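PDB 6R2M: glycoside transferase from Listeria monocytogenes, which probably hydrolyses glycosidic bonds of exopolysaccharide outside the cell, and may have transferase activity. Local coordinates for residues Y25-Y30 with T293-E297; P46-A50 with I87-A91; D156-L160 with T191-Q195; M209-M213 with F230-L234; G242-A246 with N259-Y265. All coordinates share one frame. Residue numbers count along the deposited sequence, not the author numbering.

Interaction 1: Y25-Y30 with T293-E297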
# COMPACT_ATOMS: atom_id res chain seq x y z
N TYR A 25 -16.87 12.54 -0.04
CA TYR A 25 -15.80 13.32 0.57
C TYR A 25 -14.59 13.41 -0.35
O TYR A 25 -13.96 14.47 -0.46
CB TYR A 25 -15.42 12.70 1.91
CG TYR A 25 -14.42 13.51 2.68
CD1 TYR A 25 -14.84 14.53 3.52
CD2 TYR A 25 -13.06 13.28 2.56
CE1 TYR A 25 -13.94 15.29 4.23
CE2 TYR A 25 -12.13 14.03 3.27
CZ TYR A 25 -12.59 15.03 4.12
OH TYR A 25 -11.72 15.81 4.84
N VAL A 26 -14.26 12.32 -1.04
CA VAL A 26 -13.13 12.36 -1.96
C VAL A 26 -13.42 13.29 -3.13
O VAL A 26 -12.56 14.07 -3.55
CB VAL A 26 -12.80 10.93 -2.42
CG1 VAL A 26 -11.85 10.97 -3.63
CG2 VAL A 26 -12.18 10.15 -1.25
N LYS A 27 -14.63 13.20 -3.69
CA LYS A 27 -15.03 14.10 -4.76
C LYS A 27 -14.91 15.56 -4.33
O LYS A 27 -14.47 16.41 -5.11
CB LYS A 27 -16.45 13.78 -5.22
CG LYS A 27 -16.54 12.45 -5.98
CD LYS A 27 -17.97 12.04 -6.31
CE LYS A 27 -18.03 10.65 -6.96
NZ LYS A 27 -19.39 10.08 -6.87
N GLU A 28 -15.27 15.86 -3.09
CA GLU A 28 -15.31 17.25 -2.65
C GLU A 28 -13.94 17.77 -2.20
O GLU A 28 -13.69 18.98 -2.27
CB GLU A 28 -16.32 17.40 -1.51
CG GLU A 28 -16.32 18.76 -0.80
CD GLU A 28 -16.99 19.85 -1.61
OE1 GLU A 28 -16.72 21.04 -1.36
OE2 GLU A 28 -17.80 19.51 -2.50
N ASN A 29 -13.04 16.90 -1.75
CA ASN A 29 -11.84 17.39 -1.09
C ASN A 29 -10.53 16.92 -1.68
O ASN A 29 -9.52 17.61 -1.50
CB ASN A 29 -11.86 17.00 0.39
CG ASN A 29 -12.96 17.69 1.14
OD1 ASN A 29 -12.87 18.88 1.44
ND2 ASN A 29 -14.04 16.96 1.44
N TYR A 30 -10.49 15.76 -2.33
CA TYR A 30 -9.24 15.22 -2.82
C TYR A 30 -9.23 15.07 -4.34
O TYR A 30 -8.40 14.33 -4.87
CB TYR A 30 -8.95 13.86 -2.18
CG TYR A 30 -8.45 13.92 -0.76
CD1 TYR A 30 -7.17 14.38 -0.46
CD2 TYR A 30 -9.25 13.45 0.29
CE1 TYR A 30 -6.71 14.40 0.86
CE2 TYR A 30 -8.79 13.46 1.60
CZ TYR A 30 -7.53 13.95 1.88
OH TYR A 30 -7.10 13.95 3.19
N THR A 293 -8.24 12.43 10.72
CA THR A 293 -7.99 12.48 9.29
C THR A 293 -8.92 13.47 8.58
O THR A 293 -9.10 13.37 7.36
CB THR A 293 -8.14 11.09 8.65
OG1 THR A 293 -9.44 10.55 8.94
CG2 THR A 293 -7.06 10.13 9.15
N SER A 294 -9.53 14.42 9.31
CA SER A 294 -10.63 15.20 8.76
C SER A 294 -10.20 16.51 8.10
O SER A 294 -11.04 17.16 7.47
CB SER A 294 -11.67 15.51 9.85
OG SER A 294 -11.13 16.34 10.86
N ASN A 295 -8.93 16.89 8.21
CA ASN A 295 -8.43 18.08 7.54
C ASN A 295 -7.76 17.65 6.25
O ASN A 295 -6.65 17.09 6.30
CB ASN A 295 -7.44 18.83 8.44
CG ASN A 295 -6.93 20.11 7.80
OD1 ASN A 295 -6.89 20.25 6.58
ND2 ASN A 295 -6.51 21.06 8.63
N PRO A 296 -8.36 17.89 5.08
CA PRO A 296 -7.76 17.39 3.83
C PRO A 296 -6.59 18.23 3.36
O PRO A 296 -5.87 17.79 2.45
CB PRO A 296 -8.92 17.45 2.84
CG PRO A 296 -9.73 18.62 3.32
CD PRO A 296 -9.61 18.63 4.84
N GLU A 297 -6.37 19.41 3.95
CA GLU A 297 -5.18 20.17 3.61
C GLU A 297 -3.93 19.61 4.27
O GLU A 297 -2.83 19.74 3.72
CB GLU A 297 -5.35 21.65 3.99
CG GLU A 297 -6.41 22.37 3.18
CD GLU A 297 -6.50 23.85 3.51
OE1 GLU A 297 -6.18 24.23 4.66
OE2 GLU A 297 -6.90 24.62 2.62
O HOH W 1 -9.26 14.82 5.05

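Interaction 2: P46-A50 with I87-A91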
# COMPACT_ATOMS: atom_id res chain seq x y z
N PRO A 46 1.19 19.74 -5.72
CA PRO A 46 0.30 18.57 -5.72
C PRO A 46 0.90 17.41 -6.49
O PRO A 46 1.60 17.59 -7.49
CB PRO A 46 -0.96 19.09 -6.41
CG PRO A 46 -0.46 20.16 -7.32
CD PRO A 46 0.70 20.80 -6.61
N HIS A 47 0.57 16.20 -6.03
CA HIS A 47 0.98 14.98 -6.71
C HIS A 47 -0.24 14.10 -6.92
O HIS A 47 -1.02 13.89 -5.98
CB HIS A 47 2.04 14.23 -5.92
CG HIS A 47 3.32 14.98 -5.81
ND1 HIS A 47 4.24 15.02 -6.84
CD2 HIS A 47 3.83 15.74 -4.82
CE1 HIS A 47 5.28 15.76 -6.47
NE2 HIS A 47 5.05 16.21 -5.25
N TYR A 48 -0.40 13.60 -8.14
CA TYR A 48 -1.51 12.74 -8.53
C TYR A 48 -0.96 11.32 -8.66
O TYR A 48 -0.51 10.91 -9.73
CB TYR A 48 -2.15 13.23 -9.83
CG TYR A 48 -2.41 14.72 -9.79
CD1 TYR A 48 -3.44 15.23 -9.01
CD2 TYR A 48 -1.61 15.59 -10.49
CE1 TYR A 48 -3.67 16.61 -8.95
CE2 TYR A 48 -1.83 16.96 -10.45
CZ TYR A 48 -2.85 17.45 -9.67
OH TYR A 48 -3.07 18.81 -9.63
N LEU A 49 -1.02 10.58 -7.56
CA LEU A 49 -0.23 9.36 -7.36
C LEU A 49 -0.97 8.11 -7.82
O LEU A 49 -2.17 7.97 -7.57
CB LEU A 49 0.14 9.21 -5.88
CG LEU A 49 0.92 10.38 -5.27
CD1 LEU A 49 0.94 10.25 -3.75
CD2 LEU A 49 2.34 10.37 -5.80
N ALA A 50 -0.25 7.19 -8.47
CA ALA A 50 -0.81 5.87 -8.72
C ALA A 50 -1.18 5.20 -7.41
O ALA A 50 -2.13 4.40 -7.37
CB ALA A 50 0.18 5.00 -9.52
N ILE A 87 2.36 1.50 -15.64
CA ILE A 87 1.58 2.44 -14.83
C ILE A 87 2.56 3.48 -14.29
O ILE A 87 3.41 3.16 -13.46
CB ILE A 87 0.83 1.75 -13.68
CG1 ILE A 87 -0.17 0.71 -14.20
CG2 ILE A 87 0.07 2.80 -12.85
CD1 ILE A 87 -0.84 -0.10 -13.08
N LYS A 88 2.45 4.72 -14.78
CA LYS A 88 3.25 5.81 -14.22
C LYS A 88 2.99 5.95 -12.72
O LYS A 88 1.84 5.92 -12.29
CB LYS A 88 2.90 7.13 -14.91
CG LYS A 88 3.25 7.21 -16.37
CD LYS A 88 2.81 8.57 -16.88
CE LYS A 88 3.21 8.80 -18.32
NZ LYS A 88 2.74 10.14 -18.76
N TRP A 89 4.05 6.13 -11.93
CA TRP A 89 3.83 6.25 -10.49
C TRP A 89 3.12 7.56 -10.13
O TRP A 89 2.50 7.64 -9.07
CB TRP A 89 5.14 6.09 -9.70
CG TRP A 89 6.07 7.26 -9.77
CD1 TRP A 89 7.08 7.47 -10.67
CD2 TRP A 89 6.09 8.40 -8.88
NE1 TRP A 89 7.72 8.66 -10.40
CE2 TRP A 89 7.13 9.24 -9.31
CE3 TRP A 89 5.33 8.77 -7.76
CZ2 TRP A 89 7.43 10.45 -8.67
CZ3 TRP A 89 5.63 9.97 -7.13
CH2 TRP A 89 6.67 10.80 -7.58
N GLU A 90 3.18 8.57 -11.01
CA GLU A 90 2.31 9.74 -10.88
C GLU A 90 1.98 10.24 -12.28
O GLU A 90 2.68 9.97 -13.25
CB GLU A 90 2.95 10.84 -10.02
CG GLU A 90 4.12 11.58 -10.64
CD GLU A 90 4.62 12.72 -9.76
OE1 GLU A 90 3.85 13.17 -8.87
OE2 GLU A 90 5.77 13.17 -9.96
N ALA A 91 0.87 10.97 -12.38
CA ALA A 91 0.29 11.30 -13.69
C ALA A 91 0.83 12.64 -14.18
O ALA A 91 0.15 13.68 -14.14
CB ALA A 91 -1.23 11.31 -13.60
O HOH W 2 1.47 14.22 -10.12

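Interaction 3: D156-L160 with T191-Q195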
# COMPACT_ATOMS: atom_id res chain seq x y z
N ASP A 156 18.21 -0.34 -9.50
CA ASP A 156 19.18 -1.24 -8.91
C ASP A 156 18.93 -1.46 -7.42
O ASP A 156 19.80 -1.99 -6.72
CB ASP A 156 20.61 -0.74 -9.14
CG ASP A 156 20.82 0.69 -8.68
OD1 ASP A 156 20.06 1.18 -7.82
OD2 ASP A 156 21.78 1.32 -9.18
N THR A 157 17.76 -1.08 -6.92
CA THR A 157 17.39 -1.31 -5.54
C THR A 157 16.07 -2.06 -5.50
O THR A 157 15.23 -1.91 -6.40
CB THR A 157 17.22 -0.00 -4.73
OG1 THR A 157 16.25 0.84 -5.36
CG2 THR A 157 18.52 0.75 -4.65
N LEU A 158 15.88 -2.85 -4.44
CA LEU A 158 14.55 -3.29 -4.04
C LEU A 158 14.30 -2.82 -2.62
O LEU A 158 15.00 -3.24 -1.69
CB LEU A 158 14.40 -4.81 -4.11
CG LEU A 158 13.10 -5.36 -3.52
CD1 LEU A 158 11.89 -4.88 -4.33
CD2 LEU A 158 13.12 -6.90 -3.43
N HIS A 159 13.31 -1.95 -2.45
CA HIS A 159 12.82 -1.63 -1.13
C HIS A 159 11.80 -2.68 -0.72
O HIS A 159 10.80 -2.89 -1.42
CB HIS A 159 12.22 -0.23 -1.12
CG HIS A 159 13.26 0.85 -1.16
ND1 HIS A 159 14.01 1.11 -2.29
CD2 HIS A 159 13.70 1.71 -0.21
CE1 HIS A 159 14.86 2.09 -2.03
NE2 HIS A 159 14.69 2.47 -0.78
N LEU A 160 12.05 -3.35 0.41
CA LEU A 160 11.19 -4.45 0.81
C LEU A 160 9.77 -3.99 1.11
O LEU A 160 8.83 -4.80 1.05
CB LEU A 160 11.78 -5.16 2.03
CG LEU A 160 13.13 -5.81 1.75
CD1 LEU A 160 13.69 -6.42 3.01
CD2 LEU A 160 12.98 -6.85 0.65
N THR A 191 16.26 -4.02 7.82
CA THR A 191 16.99 -3.37 6.73
C THR A 191 16.06 -3.24 5.54
O THR A 191 15.59 -4.25 5.02
CB THR A 191 18.21 -4.20 6.33
OG1 THR A 191 17.79 -5.55 6.15
CG2 THR A 191 19.29 -4.13 7.37
N GLU A 192 15.81 -2.01 5.10
CA GLU A 192 14.74 -1.81 4.13
C GLU A 192 15.16 -2.08 2.70
O GLU A 192 14.28 -2.27 1.85
CB GLU A 192 14.23 -0.37 4.20
CG GLU A 192 13.66 0.01 5.56
CD GLU A 192 14.66 0.74 6.44
OE1 GLU A 192 15.88 0.54 6.28
OE2 GLU A 192 14.22 1.54 7.30
N VAL A 193 16.45 -2.09 2.39
CA VAL A 193 16.91 -2.05 1.01
C VAL A 193 17.72 -3.30 0.70
O VAL A 193 18.64 -3.67 1.44
CB VAL A 193 17.76 -0.79 0.74
CG1 VAL A 193 18.20 -0.77 -0.72
CG2 VAL A 193 16.96 0.46 1.05
N PHE A 194 17.40 -3.93 -0.43
CA PHE A 194 18.13 -5.08 -0.94
C PHE A 194 18.82 -4.62 -2.23
O PHE A 194 18.16 -4.14 -3.15
CB PHE A 194 17.17 -6.25 -1.17
CG PHE A 194 17.82 -7.50 -1.68
CD1 PHE A 194 18.47 -8.37 -0.81
CD2 PHE A 194 17.75 -7.83 -3.02
CE1 PHE A 194 19.05 -9.54 -1.28
CE2 PHE A 194 18.34 -8.99 -3.50
CZ PHE A 194 18.99 -9.84 -2.63
N GLN A 195 20.15 -4.69 -2.25
CA GLN A 195 20.90 -4.20 -3.40
C GLN A 195 22.17 -5.02 -3.51
O GLN A 195 22.85 -5.23 -2.50
CB GLN A 195 21.23 -2.71 -3.28
CG GLN A 195 22.06 -2.16 -4.46
CD GLN A 195 22.30 -0.67 -4.37
OE1 GLN A 195 22.12 -0.07 -3.31
NE2 GLN A 195 22.71 -0.06 -5.48

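Interaction 4: M209-M213 with F230-L234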
# COMPACT_ATOMS: atom_id res chain seq x y z
N MET A 209 8.15 4.10 10.21
CA MET A 209 7.39 2.92 10.63
C MET A 209 6.31 2.52 9.63
O MET A 209 5.82 1.38 9.71
CB MET A 209 6.79 3.16 12.02
CG MET A 209 7.84 3.18 13.13
SD MET A 209 8.73 1.61 13.31
CE MET A 209 7.48 0.66 14.16
N ILE A 210 5.90 3.40 8.71
CA ILE A 210 5.06 2.94 7.60
C ILE A 210 5.79 1.86 6.81
O ILE A 210 5.26 0.78 6.55
CB ILE A 210 4.66 4.10 6.68
CG1 ILE A 210 3.78 5.10 7.42
CG2 ILE A 210 3.96 3.55 5.42
CD1 ILE A 210 3.40 6.30 6.55
N ASP A 211 7.03 2.16 6.42
CA ASP A 211 7.80 1.19 5.65
C ASP A 211 8.10 -0.06 6.47
O ASP A 211 7.98 -1.18 5.98
CB ASP A 211 9.07 1.84 5.13
CG ASP A 211 8.78 3.12 4.35
OD1 ASP A 211 7.70 3.19 3.74
OD2 ASP A 211 9.63 4.03 4.35
N GLN A 212 8.44 0.13 7.75
CA GLN A 212 8.70 -1.02 8.61
C GLN A 212 7.47 -1.92 8.74
O GLN A 212 7.60 -3.14 8.71
CB GLN A 212 9.18 -0.56 9.99
CG GLN A 212 10.55 0.13 9.99
CD GLN A 212 11.70 -0.85 9.81
OE1 GLN A 212 11.67 -1.94 10.37
NE2 GLN A 212 12.71 -0.48 9.02
N MET A 213 6.27 -1.33 8.88
CA MET A 213 5.08 -2.16 9.02
C MET A 213 4.81 -2.92 7.73
O MET A 213 4.40 -4.09 7.76
CB MET A 213 3.85 -1.32 9.38
CG MET A 213 3.81 -0.82 10.83
SD MET A 213 4.09 -2.09 12.07
CE MET A 213 2.91 -3.35 11.56
N PHE A 230 11.28 -7.48 15.53
CA PHE A 230 10.36 -6.39 15.26
C PHE A 230 9.07 -6.56 16.05
O PHE A 230 8.52 -5.57 16.56
CB PHE A 230 10.08 -6.28 13.77
CG PHE A 230 9.32 -5.06 13.40
CD1 PHE A 230 9.91 -3.81 13.49
CD2 PHE A 230 8.01 -5.16 12.96
CE1 PHE A 230 9.19 -2.66 13.14
CE2 PHE A 230 7.29 -4.03 12.61
CZ PHE A 230 7.88 -2.78 12.70
N ASP A 231 8.56 -7.79 16.14
CA ASP A 231 7.32 -8.00 16.86
C ASP A 231 7.48 -7.61 18.32
O ASP A 231 6.61 -6.93 18.88
CB ASP A 231 6.86 -9.45 16.73
CG ASP A 231 5.45 -9.67 17.24
OD1 ASP A 231 4.51 -9.08 16.68
OD2 ASP A 231 5.28 -10.42 18.22
N ASN A 232 8.61 -7.96 18.92
CA ASN A 232 8.85 -7.60 20.31
C ASN A 232 8.95 -6.09 20.49
O ASN A 232 8.42 -5.53 21.46
CB ASN A 232 10.12 -8.26 20.84
CG ASN A 232 10.52 -7.73 22.20
OD1 ASN A 232 11.46 -6.95 22.32
ND2 ASN A 232 9.78 -8.13 23.23
N PHE A 233 9.60 -5.40 19.55
CA PHE A 233 9.65 -3.95 19.63
C PHE A 233 8.24 -3.37 19.66
O PHE A 233 7.93 -2.50 20.48
CB PHE A 233 10.44 -3.37 18.46
CG PHE A 233 10.49 -1.88 18.45
CD1 PHE A 233 11.33 -1.21 19.30
CD2 PHE A 233 9.67 -1.14 17.60
CE1 PHE A 233 11.38 0.18 19.32
CE2 PHE A 233 9.71 0.25 17.60
CZ PHE A 233 10.57 0.90 18.46
N LEU A 234 7.37 -3.84 18.77
CA LEU A 234 6.00 -3.33 18.74
C LEU A 234 5.30 -3.58 20.06
O LEU A 234 4.64 -2.68 20.61
CB LEU A 234 5.22 -3.97 17.59
CG LEU A 234 5.66 -3.66 16.16
CD1 LEU A 234 4.78 -4.41 15.17
CD2 LEU A 234 5.65 -2.17 15.86

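Interaction 5: G242-A246 with N259-Y265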
# COMPACT_ATOMS: atom_id res chain seq x y z
N GLY A 242 1.75 2.89 25.27
CA GLY A 242 0.41 2.95 24.74
C GLY A 242 0.33 3.54 23.36
O GLY A 242 -0.75 3.97 22.93
N LYS A 243 1.45 3.59 22.64
CA LYS A 243 1.53 4.18 21.31
C LYS A 243 2.64 3.47 20.54
O LYS A 243 3.51 2.83 21.13
CB LYS A 243 1.86 5.67 21.34
CG LYS A 243 0.88 6.56 22.08
CD LYS A 243 1.41 7.99 22.08
CE LYS A 243 0.44 8.94 22.76
NZ LYS A 243 0.93 10.34 22.65
N VAL A 244 2.61 3.63 19.22
CA VAL A 244 3.76 3.36 18.38
C VAL A 244 4.00 4.61 17.55
O VAL A 244 3.07 5.14 16.93
CB VAL A 244 3.56 2.12 17.48
CG1 VAL A 244 4.75 1.94 16.53
CG2 VAL A 244 3.36 0.85 18.33
N TYR A 245 5.22 5.13 17.57
CA TYR A 245 5.46 6.42 16.95
C TYR A 245 5.75 6.27 15.46
O TYR A 245 6.05 5.18 14.96
CB TYR A 245 6.61 7.12 17.68
CG TYR A 245 6.19 7.50 19.08
CD1 TYR A 245 5.35 8.57 19.29
CD2 TYR A 245 6.61 6.76 20.18
CE1 TYR A 245 4.95 8.93 20.58
CE2 TYR A 245 6.22 7.11 21.46
CZ TYR A 245 5.39 8.19 21.65
OH TYR A 245 5.00 8.53 22.93
N ALA A 246 5.65 7.40 14.75
CA ALA A 246 5.76 7.39 13.30
C ALA A 246 7.18 7.10 12.82
O ALA A 246 7.35 6.49 11.76
CB ALA A 246 5.29 8.72 12.72
N ASN A 259 5.43 12.41 17.21
CA ASN A 259 4.40 12.33 16.18
C ASN A 259 3.95 10.89 15.96
O ASN A 259 4.76 9.96 15.91
CB ASN A 259 4.91 12.92 14.86
CG ASN A 259 5.01 14.42 14.90
OD1 ASN A 259 4.82 15.05 15.95
ND2 ASN A 259 5.33 15.02 13.75
N GLU A 260 2.65 10.70 15.85
CA GLU A 260 2.07 9.42 15.48
C GLU A 260 1.64 9.46 14.02
O GLU A 260 1.51 10.53 13.42
CB GLU A 260 0.90 9.07 16.39
CG GLU A 260 1.31 8.70 17.81
CD GLU A 260 0.15 8.78 18.80
OE1 GLU A 260 -0.12 9.90 19.29
OE2 GLU A 260 -0.51 7.75 19.07
N SER A 261 1.42 8.27 13.44
CA SER A 261 1.06 8.14 12.04
C SER A 261 -0.24 7.37 11.91
O SER A 261 -0.36 6.26 12.45
CB SER A 261 2.14 7.43 11.24
OG SER A 261 1.60 6.86 10.04
N THR A 262 -1.21 7.95 11.21
CA THR A 262 -2.46 7.24 10.94
C THR A 262 -2.20 5.93 10.19
O THR A 262 -2.72 4.87 10.57
CB THR A 262 -3.40 8.14 10.15
OG1 THR A 262 -3.74 9.27 10.96
CG2 THR A 262 -4.67 7.39 9.79
N ALA A 263 -1.38 5.99 9.13
CA ALA A 263 -1.12 4.78 8.36
C ALA A 263 -0.45 3.70 9.21
O ALA A 263 -0.76 2.51 9.06
CB ALA A 263 -0.27 5.10 7.13
N VAL A 264 0.45 4.10 10.12
CA VAL A 264 1.10 3.13 11.00
C VAL A 264 0.08 2.40 11.85
O VAL A 264 0.15 1.18 12.01
CB VAL A 264 2.16 3.83 11.87
CG1 VAL A 264 2.58 2.89 13.01
CG2 VAL A 264 3.36 4.16 11.00
N TYR A 265 -0.91 3.12 12.39
CA TYR A 265 -1.91 2.41 13.18
C TYR A 265 -2.83 1.56 12.31
O TYR A 265 -3.27 0.49 12.76
CB TYR A 265 -2.73 3.40 14.01
CG TYR A 265 -1.95 3.94 15.19
CD1 TYR A 265 -1.21 3.08 16.00
CD2 TYR A 265 -1.96 5.29 15.51
CE1 TYR A 265 -0.48 3.56 17.08
CE2 TYR A 265 -1.25 5.79 16.61
CZ TYR A 265 -0.51 4.91 17.39
OH TYR A 265 0.20 5.39 18.47
O HOH W 3 1.89 11.57 20.35
O HOH W 4 1.74 5.76 14.76

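Interaction 1: Y25-Y30 with T293-E297
A helix C-terminus docking on a loop through two tyrosines, a proline and a shared water is the essence of this contact, which joins the end of helix 21-29 to the loop between helices 278-290 and 301-312. Pro296 is its largest contributor. Its CB lies over the face of the Tyr30 ring, 4.3 Å from the ring centroid, a CH-pi contact, and Tyr30 CZ comes within 3.9 Å of the same CB. Pro296 CD approaches Tyr25 OH at 3.5 Å, and Pro296 CG touches Asn29 OD1 at 3.7 Å. Because 262 residues lie between the segments, the contact brings an N-terminal helix against the C-terminal part of a largely helical chain, and helix 301-312 adjoins it through Tyr304, whose ring meets those of both Tyr25 and Tyr30. Polar groups gather beside the apolar core. Tyr25 OH reaches Ser294 O at 3.0 Å, a weak hydrogen bond, and also lies 2.7 Å from water 1, which donates to Tyr30 OH at 3.0 Å and to Thr293 O at 2.7 Å. Tyr30 OH is further held by Thr299 O. Each segment also has a side-chain bond of its own: Asn29 ND2 bonds back to Tyr25 O at 3.1 Å, its OD1 pairing with Lys41, and Asn295 OD1 accepts from Glu297 N at 2.8 Å in an Asx turn.

Interaction 2: P46-A50 with I87-A91
Two loops can be fastened by a very short run of backbone pairing if side chains close both ends, and the segment 46-50, which leads into helix 50-62, illustrates this. His47 opens the contact: its ND1 donates to Glu90 OE1 at 2.8 Å, a well-directed histidine-carboxylate hydrogen bond at the edge of the ring. Tyr48 adds backbone bonds, and its CB packs on Ala91 CB at 4.3 Å. Its N gives a hydrogen bond to water 2 at 2.8 Å, and that water donates in turn to Glu90 OE1 at 2.9 Å. Tyr48 O receives Ala91 N at 3.0 Å and also the CA-H of Glu90, whose CA lies 3.3 Å away. At Leu49 and Glu90 the two segments form a single beta bridge, their CA atoms only 4.4 Å apart, and Leu49 CD2 packs on Trp89 CZ3 at 3.6 Å. Leu49 is also the N-cap residue of the helix. Ala50, the first residue of that helix, donates from N to Trp89 O at 2.9 Å, and its CB meets Ile87 CG2 at 4.0 Å; helix 100-116 adjoins them, Asp102 against Ala50 and Ile106 against Ile87. Of the two main-chain bonds, one reaches helix 50-62 and the other the loop just before it, while one carboxylate oxygen of Glu90 serves His47 directly and Tyr48 N through the water.

Interaction 3: D156-L160 with T191-Q195
Phe194 loses more surface here than any other residue. Opposite Leu158 it forms an antiparallel hydrogen-bonded pair: Leu158 N to Phe194 O spans 2.9 Å and Phe194 N to Leu158 O 2.8 Å. The two side chains leave the sheet on the same face, with Leu158 CB and Phe194 CB 4.3 Å apart, and both rest on Pro180 of helix 179-183. Gln195, next in burial, lies across the loop end of the other strand, its CG 3.2 Å from Asp156 O, while its OE1 accepts from Gln200 in the third strand, 198-200. On the opposite face His159 and Val193 make the non-hydrogen-bonded pair, and Val193 CG2 sits over the imidazole, 3.9 Å from the His159 ring centroid, as a CH-pi contact. A third main-chain bond, Leu160 N to Glu192 O at 2.9 Å, prolongs the pairing to the point where Glu192 and Val193 face Gln200 as a classic beta bulge. Three nearly linear N-H...O bonds, with CA-H contacts from Val193 and His159, thus join the strands through their backbones, and side chains add contacts on both faces, Leu158 and Phe194 seating one of them against helix 179-183.

Interaction 4: M209-M213 with F230-L234
Helices whose axes pass 12.7 Å apart can still touch if long side chains fill the gap, as they do between helices 209-223 and 228-241, whose short segments run at 130° to each other. The main bump is Phe230. Its CA-CB bond points toward the other helix, and the ring tip enters a hollow lined by Met209, Gln212 and Met213: Phe230 CZ lies 3.7 Å from Gln212 CB and 3.8 Å from Met209 CE, and Phe230 CE2 is 3.8 Å from Met213 SD. Met213 SD approaches the Phe230 ring at its edge, 5.0 Å from the centroid, in a Met-aromatic contact. Met209 supplies the answering bump. All three of its chi angles are near -60°, and the resulting curl carries CE into the notch between Phe230, Phe233 and Leu234, with Phe233 CE2 at 4.1 Å and Leu234 CD2 at 3.8 Å from that methyl. Leu234 CD1 touches Met213 SD at 3.9 Å. No hydrogen bond crosses the interface. Helix 262-274 packs alongside, with Val264 against Met209 and Leu268 against Met213; the loop residues Phe189 and Phe190 meet Phe233 and Phe230, and Tyr248 of strand 247-249 meets Phe233 edge-to-face.

Interaction 5: G242-A246 with N259-Y265
Glu260 and Tyr265 organise the polar side of this contact between segment 242-246 and the start of helix 262-274. Tyr265 OH donates to Glu260 OE2 over a short 2.5 Å and, being thus oriented, accepts from the backbone across the interface, with Val244 N 3.1 Å from Tyr265 OH. A second direct bond links Ala246 N to Asn259 O at 2.9 Å. Lys243 NZ forms a long salt bridge to Glu260 OE1 at 3.5 Å, reinforced by water 3, which lies 2.8 Å from both Lys243 NZ and Glu260 OE1; Lys290 pairs with the other carboxylate oxygen. Water 4 spans segment 242-246 and the helix start, 2.6 Å from Val244 O and 2.9 Å from Ser261 N. Ser261 is the N-cap of the helix, its OG accepting from Val264 N at 3.0 Å. Outward from this network come the apolar contacts: Ala246 CB on Ser261 CB at 3.7 Å, Val244 CG1 on Val264 CG1 at 4.2 Å, and Val244 CB on Tyr265 CE1 at 4.3 Å. Tyr265 OH, donor to Glu260 OE2 and acceptor from Val244 N, thus couples a carboxylate to a backbone amide of the facing segment.

How the interactions relate
Four of these contacts form a connected run, 3-4-5-1; only interaction 2 touches none of the others. Interactions 4 and 5, with centres 11 Å apart, meet directly: Met209 N lies 3.0 Å from Ala246 O, a probable backbone hydrogen bond, and Val264 CG2 packs against Ile210 N at 3.5 Å. Interaction 3 joins interaction 4 through Glu192 OE2 and Gln212 NE2, 3.1 Å apart and weakly bonded. Interaction 1, which spans most of the chain and encloses the other four in sequence, touches interaction 5 where Thr293 CG2 meets Thr262 CG2 at 3.7 Å. Interaction 2 has its nearest atoms about 7 Å from interaction 1 and about 11 Å from interaction 4, across the chain's centre.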